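Side-chain contacts in NEQ263 (Nanoarchaeum equitans Kin4-M, PDB 5BN3), which forms with NeqA the core complex of an archaeal ATP synthase, in which it is probably a nucleotide-binding subunit: residues E141-A144 and L145-R149; G163-S166 and D167-K170; M171-D174 and E175-T179; S195-E198 and K199-T202; T288-V291 and P292-G296. All blocks are in the same frame, centred on the assembly; numbering follows the deposited sequence.

Contact 1 (E141-A144 and L145-R149); sequences ERLA and LQIAR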
loop_
_atom_site.group_PDB
_atom_site.type_symbol
_atom_site.label_atom_id
_atom_site.label_comp_id
_atom_site.label_asym_id
_atom_site.label_seq_id
_atom_site.Cartn_x
_atom_site.Cartn_y
_atom_site.Cartn_z
ATOM N N GLU B 141 12.353 -17.562 -23.997
ATOM C CA GLU B 141 12.759 -18.936 -24.272
ATOM C C GLU B 141 13.620 -19.028 -25.527
ATOM O O GLU B 141 14.640 -19.718 -25.533
ATOM C CB GLU B 141 11.535 -19.849 -24.401
ATOM C CG GLU B 141 10.631 -19.875 -23.175
ATOM C CD GLU B 141 9.599 -18.762 -23.179
ATOM O OE1 GLU B 141 9.565 -17.975 -24.152
ATOM O OE2 GLU B 141 8.819 -18.670 -22.209
ATOM N N ARG B 142 13.209 -18.337 -26.587
ATOM C CA ARG B 142 13.999 -18.289 -27.816
ATOM C C ARG B 142 15.389 -17.718 -27.565
ATOM O O ARG B 142 16.373 -18.211 -28.109
ATOM C CB ARG B 142 13.282 -17.474 -28.899
ATOM C CG ARG B 142 12.030 -18.142 -29.444
ATOM C CD ARG B 142 11.868 -17.915 -30.943
ATOM N NE ARG B 142 11.584 -16.523 -31.278
ATOM C CZ ARG B 142 10.362 -16.001 -31.338
ATOM N NH1 ARG B 142 9.301 -16.753 -31.078
ATOM N NH2 ARG B 142 10.201 -14.725 -31.657
ATOM N N LEU B 143 15.470 -16.683 -26.731
ATOM C CA LEU B 143 16.754 -16.056 -26.424
ATOM C C LEU B 143 17.697 -17.022 -25.715
ATOM O O LEU B 143 18.875 -17.103 -26.050
ATOM C CB LEU B 143 16.554 -14.797 -25.574
ATOM C CG LEU B 143 17.851 -14.082 -25.181
ATOM C CD1 LEU B 143 18.619 -13.648 -26.421
ATOM C CD2 LEU B 143 17.580 -12.889 -24.282
ATOM N N ALA B 144 17.171 -17.757 -24.740
ATOM C CA ALA B 144 17.975 -18.718 -23.989
ATOM C C ALA B 144 18.485 -19.836 -24.888
ATOM O O ALA B 144 19.628 -20.276 -24.758
ATOM C CB ALA B 144 17.165 -19.299 -22.860
ATOM N N LEU B 145 17.620 -20.301 -25.784
ATOM C CA LEU B 145 17.964 -21.372 -26.714
ATOM C C LEU B 145 19.006 -20.930 -27.733
ATOM O O LEU B 145 19.903 -21.697 -28.082
ATOM C CB LEU B 145 16.709 -21.879 -27.432
ATOM C CG LEU B 145 15.764 -22.731 -26.584
ATOM C CD1 LEU B 145 14.505 -23.090 -27.354
ATOM C CD2 LEU B 145 16.486 -23.983 -26.146
ATOM N N GLN B 146 18.888 -19.695 -28.210
ATOM C CA GLN B 146 19.861 -19.158 -29.158
ATOM C C GLN B 146 21.229 -19.001 -28.492
ATOM O O GLN B 146 22.265 -19.216 -29.123
ATOM C CB GLN B 146 19.377 -17.821 -29.741
ATOM C CG GLN B 146 20.294 -17.261 -30.825
ATOM C CD GLN B 146 19.710 -16.055 -31.538
ATOM O OE1 GLN B 146 18.643 -15.562 -31.177
ATOM N NE2 GLN B 146 20.413 -15.575 -32.561
ATOM N N ILE B 147 21.227 -18.641 -27.212
ATOM C CA ILE B 147 22.464 -18.552 -26.444
ATOM C C ILE B 147 23.070 -19.940 -26.247
ATOM O O ILE B 147 24.249 -20.154 -26.528
ATOM C CB ILE B 147 22.226 -17.893 -25.068
ATOM C CG1 ILE B 147 22.000 -16.386 -25.229
ATOM C CG2 ILE B 147 23.403 -18.137 -24.145
ATOM C CD1 ILE B 147 21.547 -15.701 -23.949
ATOM N N ALA B 148 22.256 -20.879 -25.771
ATOM C CA ALA B 148 22.709 -22.247 -25.528
ATOM C C ALA B 148 23.275 -22.902 -26.786
ATOM O O ALA B 148 24.248 -23.656 -26.719
ATOM C CB ALA B 148 21.574 -23.080 -24.963
ATOM N N ARG B 149 22.660 -22.611 -27.929
ATOM C CA ARG B 149 23.089 -23.165 -29.212
ATOM C C ARG B 149 24.532 -22.787 -29.548
ATOM O O ARG B 149 25.252 -23.561 -30.177
ATOM C CB ARG B 149 22.154 -22.684 -30.330
ATOM C CG ARG B 149 22.357 -23.376 -31.673
ATOM C CD ARG B 149 21.792 -22.548 -32.818
ATOM N NE ARG B 149 20.433 -22.086 -32.549
ATOM C CZ ARG B 149 19.940 -20.927 -32.977
ATOM N NH1 ARG B 149 20.695 -20.110 -33.698
ATOM N NH2 ARG B 149 18.696 -20.583 -32.682
#
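Q146, whose backbone N bonds R142 O at 2.9 Å, sets its CA over one face of the flat guanidinium of R149, 4.0 Å above the plane and toward the rim. Y388 adds a cation-pi contact to R149, and Y315 does the same for R142. The backbone bonds run from each residue to the fourth one on: L145 N lies 3.0 Å from E141 O, I147 N bonds L143 O, and A148 N closes the series on A144 O at 2.9 Å. The aliphatic groups lean back along the helix. L145 CG is 3.4 Å from E141 O, while I147 CG1 comes to 3.3 Å from L143 O because it is turned anti to its own carbonyl carbon (chi1 -74°). From there the branched chain carries CD1 to 4.2 Å from L143 CG. Leucine and isoleucine thus clothe a buried flank, and the alanines, whose side chain is a single methyl, suit places where the helix lies close on the sheet, A144 on M279 and A148 on L222 and L224. Q146, also buried, has its amide oxygen bonded to Y315 OH. E141 makes a salt bridge with K425 of the V-type ATP synthase alpha chain. Helix 140-151 follows strand 131-134, the place of the P-loop helix in this superfamily; A144 and I147 face strand 273-281, A148 faces strand 220-226, and E141 and L145 lie against helix 166-178.

Contact 2 (G163-S166 and D167-K170); sequences GVPS and DIYK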
loop_
_atom_site.group_PDB
_atom_site.type_symbol
_atom_site.label_atom_id
_atom_site.label_comp_id
_atom_site.label_asym_id
_atom_site.label_seq_id
_atom_site.Cartn_x
_atom_site.Cartn_y
_atom_site.Cartn_z
ATOM N N GLY B 163 8.119 -25.916 -12.887
ATOM C CA GLY B 163 6.699 -25.605 -12.920
ATOM C C GLY B 163 6.177 -24.890 -14.155
ATOM O O GLY B 163 5.113 -24.274 -14.103
ATOM N N VAL B 164 6.910 -24.970 -15.262
ATOM C CA VAL B 164 6.459 -24.363 -16.516
ATOM C C VAL B 164 5.518 -25.308 -17.274
ATOM O O VAL B 164 5.603 -26.527 -17.114
ATOM C CB VAL B 164 7.653 -23.953 -17.414
ATOM C CG1 VAL B 164 8.522 -22.915 -16.713
ATOM C CG2 VAL B 164 8.482 -25.165 -17.798
ATOM N N PRO B 165 4.607 -24.747 -18.090
ATOM C CA PRO B 165 3.662 -25.573 -18.858
ATOM C C PRO B 165 4.378 -26.449 -19.888
ATOM O O PRO B 165 5.522 -26.151 -20.237
ATOM C CB PRO B 165 2.791 -24.534 -19.575
ATOM C CG PRO B 165 2.955 -23.274 -18.783
ATOM C CD PRO B 165 4.364 -23.306 -18.290
ATOM N N SER B 166 3.714 -27.498 -20.370
ATOM C CA SER B 166 4.345 -28.454 -21.280
ATOM C C SER B 166 4.814 -27.822 -22.584
ATOM O O SER B 166 5.843 -28.217 -23.127
ATOM C CB SER B 166 3.417 -29.637 -21.566
ATOM O OG SER B 166 2.229 -29.224 -22.218
ATOM N N ASP B 167 4.060 -26.847 -23.081
ATOM C CA ASP B 167 4.452 -26.097 -24.275
ATOM C C ASP B 167 5.860 -25.525 -24.152
ATOM O O ASP B 167 6.612 -25.483 -25.125
ATOM C CB ASP B 167 3.476 -24.945 -24.508
ATOM C CG ASP B 167 2.150 -25.403 -25.065
ATOM O OD1 ASP B 167 1.917 -26.628 -25.137
ATOM O OD2 ASP B 167 1.336 -24.528 -25.421
ATOM N N ILE B 168 6.206 -25.083 -22.948
ATOM C CA ILE B 168 7.498 -24.454 -22.707
ATOM C C ILE B 168 8.645 -25.470 -22.656
ATOM O O ILE B 168 9.611 -25.351 -23.412
ATOM C CB ILE B 168 7.478 -23.587 -21.426
ATOM C CG1 ILE B 168 6.383 -22.519 -21.522
ATOM C CG2 ILE B 168 8.830 -22.942 -21.197
ATOM C CD1 ILE B 168 6.466 -21.657 -22.773
ATOM N N TYR B 169 8.543 -26.476 -21.788
ATOM C CA TYR B 169 9.634 -27.448 -21.682
ATOM C C TYR B 169 9.785 -28.347 -22.914
ATOM O O TYR B 169 10.881 -28.832 -23.195
ATOM C CB TYR B 169 9.605 -28.248 -20.361
ATOM C CG TYR B 169 8.435 -29.185 -20.129
ATOM C CD1 TYR B 169 8.295 -30.361 -20.857
ATOM C CD2 TYR B 169 7.510 -28.927 -19.126
ATOM C CE1 TYR B 169 7.245 -31.226 -20.622
ATOM C CE2 TYR B 169 6.461 -29.788 -18.881
ATOM C CZ TYR B 169 6.333 -30.933 -19.634
ATOM O OH TYR B 169 5.289 -31.796 -19.400
ATOM N N LYS B 170 8.700 -28.548 -23.657
ATOM C CA LYS B 170 8.787 -29.291 -24.912
ATOM C C LYS B 170 9.451 -28.458 -26.005
ATOM O O LYS B 170 10.072 -29.006 -26.912
ATOM C CB LYS B 170 7.408 -29.785 -25.364
ATOM C CG LYS B 170 6.808 -30.838 -24.447
ATOM C CD LYS B 170 6.086 -31.923 -25.230
ATOM C CE LYS B 170 5.778 -33.117 -24.335
ATOM N NZ LYS B 170 5.462 -34.347 -25.117
#
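V164 and I168 meet as two branched knobs at the start of a helix, crossing at about a right angle with CB of V164 4.0 Å from CB of I168. The methyl CG2 of each fits beside the other's branch point, so the pair interlocks with no long chain needed. P165 fills the next hollow: its ring lies side by side with I168 and pointing the same way, its CD 3.9 Å from I168 CG1. A third bump is the backbone of S166, whose CA sits over one face of the Y169 ring, 3.7 Å from the centroid and 22° off the normal, a CH-pi contact. The ring can turn back over the helix start because CG of Y169 stands between its backbone N and carbonyl carbon (chi1 66°). V164 O comes to the ring's edge, 3.7 Å from Y169 CD2, and V164 CG2 is 4.1 Å from the same atom. This last pairing, of the residue before the N-cap with the fourth of the helix, is a hydrophobic staple. P165 occupies the N-cap, where the lack of an N-H costs the helix nothing; its O accepts from I168 N at 3.0 Å, and weakly from Y169 N. K170 N bonds S166 O at 2.9 Å. The turn leads from strand 156-162 into helix 166-178, with V164 and I168 packed on L226 of strand 220-226, G163 hydrogen-bonded to S190 of strand 185-190, and P165 and S166 against the neighbouring V-type ATP synthase alpha chain.

Contact 3 (M171-D174 and E175-T179); sequences MFID and EFINT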
loop_
_atom_site.group_PDB
_atom_site.type_symbol
_atom_site.label_atom_id
_atom_site.label_comp_id
_atom_site.label_asym_id
_atom_site.label_seq_id
_atom_site.Cartn_x
_atom_site.Cartn_y
_atom_site.Cartn_z
ATOM N N MET B 171 9.317 -27.138 -25.915
ATOM C CA MET B 171 9.999 -26.231 -26.836
ATOM C C MET B 171 11.511 -26.375 -26.700
ATOM O O MET B 171 12.237 -26.376 -27.695
ATOM C CB MET B 171 9.584 -24.781 -26.569
ATOM C CG MET B 171 10.285 -23.761 -27.449
ATOM S SD MET B 171 10.091 -22.063 -26.869
ATOM C CE MET B 171 8.309 -21.950 -26.723
ATOM N N PHE B 172 11.977 -26.504 -25.462
ATOM C CA PHE B 172 13.396 -26.712 -25.185
ATOM C C PHE B 172 13.862 -28.077 -25.678
ATOM O O PHE B 172 14.844 -28.175 -26.414
ATOM C CB PHE B 172 13.669 -26.593 -23.684
ATOM C CG PHE B 172 13.791 -25.178 -23.196
ATOM C CD1 PHE B 172 12.662 -24.421 -22.924
ATOM C CD2 PHE B 172 15.040 -24.609 -22.997
ATOM C CE1 PHE B 172 12.777 -23.119 -22.470
ATOM C CE2 PHE B 172 15.162 -23.309 -22.543
ATOM C CZ PHE B 172 14.029 -22.563 -22.280
ATOM N N ILE B 173 13.159 -29.123 -25.249
ATOM C CA ILE B 173 13.484 -30.500 -25.622
ATOM C C ILE B 173 13.560 -30.683 -27.139
ATOM O O ILE B 173 14.508 -31.278 -27.655
ATOM C CB ILE B 173 12.453 -31.494 -25.030
ATOM C CG1 ILE B 173 12.581 -31.553 -23.505
ATOM C CG2 ILE B 173 12.633 -32.884 -25.617
ATOM C CD1 ILE B 173 11.543 -32.436 -22.834
ATOM N N ASP B 174 12.563 -30.160 -27.847
ATOM C CA ASP B 174 12.510 -30.286 -29.302
ATOM C C ASP B 174 13.656 -29.559 -30.012
ATOM O O ASP B 174 14.176 -30.050 -31.012
ATOM C CB ASP B 174 11.152 -29.815 -29.836
ATOM C CG ASP B 174 10.010 -30.741 -29.439
ATOM O OD1 ASP B 174 10.282 -31.844 -28.919
ATOM O OD2 ASP B 174 8.840 -30.367 -29.663
ATOM N N GLU B 175 14.048 -28.396 -29.499
ATOM C CA GLU B 175 15.164 -27.644 -30.077
ATOM C C GLU B 175 16.494 -28.346 -29.817
ATOM O O GLU B 175 17.365 -28.387 -30.688
ATOM C CB GLU B 175 15.195 -26.211 -29.527
ATOM C CG GLU B 175 16.380 -25.364 -29.989
ATOM C CD GLU B 175 16.190 -24.751 -31.371
ATOM O OE1 GLU B 175 15.284 -25.191 -32.108
ATOM O OE2 GLU B 175 16.952 -23.822 -31.718
ATOM N N PHE B 176 16.644 -28.909 -28.620
ATOM C CA PHE B 176 17.845 -29.671 -28.280
ATOM C C PHE B 176 17.965 -30.910 -29.164
ATOM O O PHE B 176 19.067 -31.314 -29.537
ATOM C CB PHE B 176 17.835 -30.069 -26.801
ATOM C CG PHE B 176 18.118 -28.928 -25.862
ATOM C CD1 PHE B 176 18.786 -27.795 -26.307
ATOM C CD2 PHE B 176 17.720 -28.988 -24.534
ATOM C CE1 PHE B 176 19.050 -26.744 -25.445
ATOM C CE2 PHE B 176 17.980 -27.939 -23.667
ATOM C CZ PHE B 176 18.647 -26.816 -24.124
ATOM N N ILE B 177 16.822 -31.503 -29.495
ATOM C CA ILE B 177 16.777 -32.664 -30.375
ATOM C C ILE B 177 17.113 -32.279 -31.819
ATOM O O ILE B 177 17.913 -32.945 -32.476
ATOM C CB ILE B 177 15.394 -33.363 -30.302
ATOM C CG1 ILE B 177 15.247 -34.094 -28.963
ATOM C CG2 ILE B 177 15.210 -34.343 -31.451
ATOM C CD1 ILE B 177 13.873 -34.684 -28.722
ATOM N N ASN B 178 16.510 -31.197 -32.303
ATOM C CA ASN B 178 16.736 -30.747 -33.675
ATOM C C ASN B 178 18.146 -30.210 -33.923
ATOM O O ASN B 178 18.641 -30.260 -35.047
ATOM C CB ASN B 178 15.691 -29.702 -34.077
ATOM C CG ASN B 178 14.278 -30.256 -34.067
ATOM O OD1 ASN B 178 14.070 -31.469 -34.144
ATOM N ND2 ASN B 178 13.297 -29.367 -33.974
ATOM N N THR B 179 18.781 -29.696 -32.872
ATOM C CA THR B 179 20.150 -29.190 -32.961
ATOM C C THR B 179 21.173 -30.246 -32.540
ATOM O O THR B 179 22.375 -29.974 -32.498
ATOM C CB THR B 179 20.348 -27.920 -32.100
ATOM O OG1 THR B 179 20.071 -28.221 -30.727
ATOM C CG2 THR B 179 19.420 -26.811 -32.569
#
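E175 begins the last turn of its helix by giving its N-H to M171 O, a rather long bond of 3.3 Å. Its carboxylate heads away, where OE2 meets Y388 OH and R149 NH2, both weakly. F176 N then bonds F172 O at 2.9 Å, and the same oxygen lies over one face of the F176 ring, 3.4 Å from CG. That ring is swung back along the helix, CG anti to the carbonyl carbon (chi1 -74°), which brings its CZ to the edge of the F172 ring, 4.4 Å from CD2. A serine at F176 would probably leave the edge of F172 without its apolar neighbour and open a gap toward I182 and L145. I177 runs side by side with I173, CD1 to CG2 of I173 3.8 Å. N178 follows with a backbone bond to D174 O. T179 ends the walk just past the helix: its N and its OG1, at 2.7 Å, grip E175 O from opposite faces of the carbonyl plane. The chemistry is two-sided: F172 stacks on F159 of strand 156-162, F176 packs on L145 and I182, and I173 lies on strand 185-190, while D174, against the V-type ATP synthase alpha chain, E175 and N178 line the other side, though I177 is exposed too.

Contact 4 (S195-E198 and K199-T202); sequences SPIE and KIYT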
loop_
_atom_site.group_PDB
_atom_site.type_symbol
_atom_site.label_atom_id
_atom_site.label_comp_id
_atom_site.label_asym_id
_atom_site.label_seq_id
_atom_site.Cartn_x
_atom_site.Cartn_y
_atom_site.Cartn_z
ATOM N N SER B 195 3.820 -31.209 -6.627
ATOM C CA SER B 195 4.034 -30.824 -5.235
ATOM C C SER B 195 5.114 -29.750 -5.157
ATOM O O SER B 195 6.073 -29.776 -5.934
ATOM C CB SER B 195 4.450 -32.045 -4.410
ATOM O OG SER B 195 4.811 -31.676 -3.091
ATOM N N PRO B 196 4.959 -28.794 -4.228
ATOM C CA PRO B 196 5.953 -27.722 -4.111
ATOM C C PRO B 196 7.339 -28.245 -3.743
ATOM O O PRO B 196 8.326 -27.598 -4.090
ATOM C CB PRO B 196 5.393 -26.834 -2.990
ATOM C CG PRO B 196 4.444 -27.704 -2.239
ATOM C CD PRO B 196 3.860 -28.635 -3.260
ATOM N N ILE B 197 7.416 -29.384 -3.059
ATOM C CA ILE B 197 8.710 -29.967 -2.712
ATOM C C ILE B 197 9.482 -30.429 -3.957
ATOM O O ILE B 197 10.708 -30.334 -4.000
ATOM C CB ILE B 197 8.573 -31.118 -1.673
ATOM C CG1 ILE B 197 9.936 -31.500 -1.093
ATOM C CG2 ILE B 197 7.914 -32.341 -2.288
ATOM C CD1 ILE B 197 10.495 -30.478 -0.139
ATOM N N GLU B 198 8.771 -30.908 -4.977
ATOM C CA GLU B 198 9.432 -31.312 -6.215
ATOM C C GLU B 198 9.951 -30.091 -6.969
ATOM O O GLU B 198 11.013 -30.135 -7.595
ATOM C CB GLU B 198 8.494 -32.123 -7.118
ATOM C CG GLU B 198 9.172 -32.578 -8.409
ATOM C CD GLU B 198 8.286 -33.417 -9.310
ATOM O OE1 GLU B 198 7.191 -33.837 -8.876
ATOM O OE2 GLU B 198 8.696 -33.660 -10.466
ATOM N N LYS B 199 9.195 -29.001 -6.903
ATOM C CA LYS B 199 9.573 -27.771 -7.589
ATOM C C LYS B 199 10.860 -27.169 -7.030
ATOM O O LYS B 199 11.735 -26.760 -7.789
ATOM C CB LYS B 199 8.435 -26.745 -7.534
ATOM C CG LYS B 199 7.233 -27.087 -8.416
ATOM C CD LYS B 199 6.303 -25.884 -8.566
ATOM C CE LYS B 199 5.076 -26.215 -9.407
ATOM N NZ LYS B 199 4.029 -26.938 -8.637
ATOM N N ILE B 200 10.982 -27.113 -5.707
ATOM C CA ILE B 200 12.170 -26.500 -5.110
ATOM C C ILE B 200 13.388 -27.422 -5.137
ATOM O O ILE B 200 14.521 -26.960 -5.003
ATOM C CB ILE B 200 11.926 -25.975 -3.672
ATOM C CG1 ILE B 200 11.670 -27.130 -2.703
ATOM C CG2 ILE B 200 10.783 -24.963 -3.652
ATOM C CD1 ILE B 200 11.990 -26.777 -1.262
ATOM N N TYR B 201 13.155 -28.720 -5.312
ATOM C CA TYR B 201 14.251 -29.679 -5.451
ATOM C C TYR B 201 14.813 -29.715 -6.872
ATOM O O TYR B 201 15.956 -30.115 -7.081
ATOM C CB TYR B 201 13.806 -31.083 -5.022
ATOM C CG TYR B 201 13.881 -31.327 -3.532
ATOM C CD1 TYR B 201 14.104 -30.282 -2.647
ATOM C CD2 TYR B 201 13.751 -32.607 -3.012
ATOM C CE1 TYR B 201 14.181 -30.503 -1.285
ATOM C CE2 TYR B 201 13.830 -32.838 -1.652
ATOM C CZ TYR B 201 14.045 -31.784 -0.795
ATOM O OH TYR B 201 14.123 -32.007 0.561
ATOM N N THR B 202 14.007 -29.288 -7.841
ATOM C CA THR B 202 14.423 -29.304 -9.248
ATOM C C THR B 202 15.761 -28.596 -9.509
ATOM O O THR B 202 16.666 -29.197 -10.087
ATOM C CB THR B 202 13.321 -28.747 -10.186
ATOM O OG1 THR B 202 12.122 -29.510 -10.019
ATOM C CG2 THR B 202 13.765 -28.812 -11.633
#
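The backbone between P196 and Y201 winds as the first turns of a helix, I200 N bonding P196 O at 3.1 Å and Y201 N bonding I197 O at 3.2 Å, the latter bent to 138°. S195 is the N-cap: its OG takes a weak bond from I197 N and also bonds L43 O. I197 and Y201 lie side by side, pointing the same way. With CG1 anti to the backbone N (chi1 -167°), I197 places that carbon 4.1 Å above the centre of the Y201 ring, and its CD1 makes a CH-pi contact with the same face, 3.8 Å from CZ. CD1 also meets I200 CD1 at 4.1 Å. An alanine in place of Y201 is likely to leave the end of I197 without the ring face it rests on and open a gap beside I30. T202 OG1 gives its proton to E198 O at 2.7 Å and is also hydrogen-bonded with S190 OG, which suits a buried threonine. K199 is buried too, its NZ satisfied by A192 O and S194 O, while E198 OE2 takes G76 N. Helix 196-215 thus packs T202 and K199 on strand 185-190, I200 on helix 228-241, and I197 with Y201 on I30 of strand 28-35 in the N-terminal sheet.

Contact 5 (T288-V291 and P292-G296); sequences THVV and PDLTG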
loop_
_atom_site.group_PDB
_atom_site.type_symbol
_atom_site.label_atom_id
_atom_site.label_comp_id
_atom_site.label_asym_id
_atom_site.label_seq_id
_atom_site.Cartn_x
_atom_site.Cartn_y
_atom_site.Cartn_z
ATOM N N THR B 288 10.867 -4.071 -10.093
ATOM C CA THR B 288 10.974 -3.835 -8.656
ATOM C C THR B 288 10.181 -4.856 -7.844
ATOM O O THR B 288 10.146 -4.782 -6.615
ATOM C CB THR B 288 10.512 -2.419 -8.266
ATOM O OG1 THR B 288 9.100 -2.302 -8.464
ATOM C CG2 THR B 288 11.234 -1.376 -9.102
ATOM N N HIS B 289 9.535 -5.793 -8.530
ATOM C CA HIS B 289 8.870 -6.898 -7.850
ATOM C C HIS B 289 9.933 -7.705 -7.112
ATOM O O HIS B 289 11.064 -7.812 -7.579
ATOM C CB HIS B 289 8.127 -7.782 -8.850
ATOM C CG HIS B 289 7.351 -8.895 -8.217
ATOM N ND1 HIS B 289 7.923 -10.099 -7.873
ATOM C CD2 HIS B 289 6.041 -8.989 -7.878
ATOM C CE1 HIS B 289 7.003 -10.888 -7.343
ATOM N NE2 HIS B 289 5.853 -10.237 -7.338
ATOM N N VAL B 290 9.570 -8.267 -5.963
ATOM C CA VAL B 290 10.546 -8.914 -5.086
ATOM C C VAL B 290 11.410 -9.985 -5.770
ATOM O O VAL B 290 12.601 -10.092 -5.479
ATOM C CB VAL B 290 9.873 -9.479 -3.811
ATOM C CG1 VAL B 290 8.827 -10.497 -4.176
ATOM C CG2 VAL B 290 10.904 -10.096 -2.884
ATOM N N VAL B 291 10.834 -10.761 -6.686
ATOM C CA VAL B 291 11.612 -11.814 -7.346
ATOM C C VAL B 291 12.711 -11.288 -8.290
ATOM O O VAL B 291 13.876 -11.652 -8.134
ATOM C CB VAL B 291 10.716 -12.869 -8.041
ATOM C CG1 VAL B 291 11.565 -13.887 -8.783
ATOM C CG2 VAL B 291 9.831 -13.563 -7.019
ATOM N N PRO B 292 12.358 -10.430 -9.268
ATOM C CA PRO B 292 13.469 -9.895 -10.068
ATOM C C PRO B 292 14.405 -8.988 -9.273
ATOM O O PRO B 292 15.593 -8.928 -9.592
ATOM C CB PRO B 292 12.765 -9.092 -11.171
ATOM C CG PRO B 292 11.402 -8.803 -10.635
ATOM C CD PRO B 292 11.048 -9.993 -9.788
ATOM N N ASP B 293 13.887 -8.287 -8.267
ATOM C CA ASP B 293 14.720 -7.391 -7.471
ATOM C C ASP B 293 15.778 -8.147 -6.670
ATOM O O ASP B 293 16.955 -7.780 -6.685
ATOM C CB ASP B 293 13.863 -6.532 -6.536
ATOM C CG ASP B 293 14.689 -5.561 -5.724
ATOM O OD1 ASP B 293 15.285 -4.639 -6.325
ATOM O OD2 ASP B 293 14.745 -5.706 -4.483
ATOM N N LEU B 294 15.364 -9.202 -5.973
ATOM C CA LEU B 294 16.312 -10.018 -5.210
ATOM C C LEU B 294 17.289 -10.738 -6.135
ATOM O O LEU B 294 18.475 -10.858 -5.824
ATOM C CB LEU B 294 15.579 -11.026 -4.316
ATOM C CG LEU B 294 14.765 -10.463 -3.149
ATOM C CD1 LEU B 294 14.256 -11.583 -2.251
ATOM C CD2 LEU B 294 15.577 -9.463 -2.344
ATOM N N THR B 295 16.789 -11.211 -7.274
ATOM C CA THR B 295 17.638 -11.887 -8.251
ATOM C C THR B 295 18.681 -10.917 -8.797
ATOM O O THR B 295 19.847 -11.279 -8.982
ATOM C CB THR B 295 16.801 -12.474 -9.403
ATOM O OG1 THR B 295 15.934 -13.492 -8.885
ATOM C CG2 THR B 295 17.698 -13.079 -10.475
ATOM N N GLY B 296 18.260 -9.679 -9.039
ATOM C CA GLY B 296 19.175 -8.642 -9.482
ATOM C C GLY B 296 20.300 -8.417 -8.489
ATOM O O GLY B 296 21.446 -8.195 -8.884
#
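H289 leans on P292, and its side chain can be followed outward. CB lies 3.8 Å from P292 CD; CG, anti to the backbone N (chi1 -177°), passes the same carbon; ND1, next round the ring, has P292 CD near the ring plane at its edge, 3.7 Å away. ND1 also accepts from V291 N at 3.2 Å, the donor 27° out of the ring plane. This is an N-cap bond, with histidine doing the work more often given to serine or aspartate, and V291 CB sits in plane at the ring's edge. H289 O serves as well, accepting from D293 N at 2.9 Å. P292 suits the third helical position, where its missing N-H would have had no acceptor within the helix. V290 CG2 meets L294 CD1, one turn further along, at 3.7 Å. T295 gives both N and OG1 (2.9 Å) to V291 O, reaching it from opposite faces of the carbonyl plane, and OG1 is hydrogen-bonded with Y263 OH besides. Helix 290-296 lies with V290 and L294 against helix 255-263, with V291, P292 and T295 on L280 of strand 273-281, and with P292 and T295 also on F133 of strand 131-134; D293 faces the V-type ATP synthase alpha chain.

In the fold
All five contacts are short-range and belong to the nucleotide-binding domain. Contacts 2 and 3 share helix 166-178, with centres 13 Å apart, and contact 1 on helix 140-151 packs beside them: L145 CD2 lies 3.5 Å from F172 CD2, E141 CB 3.6 Å from M171 SD, and E141 OE2 3.8 Å from I168 CD1. Contact 4 joins the group through contact 2, where G163 CA is 3.9 Å from K199 CE. Contact 5 stands apart, its centre 30 Å from that of contact 3. Its D293 side chain is about 10 Å from a bound ADP and about 9 Å from that of R326, which is seen to bind ADP although this chain holds none, and whose NH2 is hydrogen-bonded to G296 O.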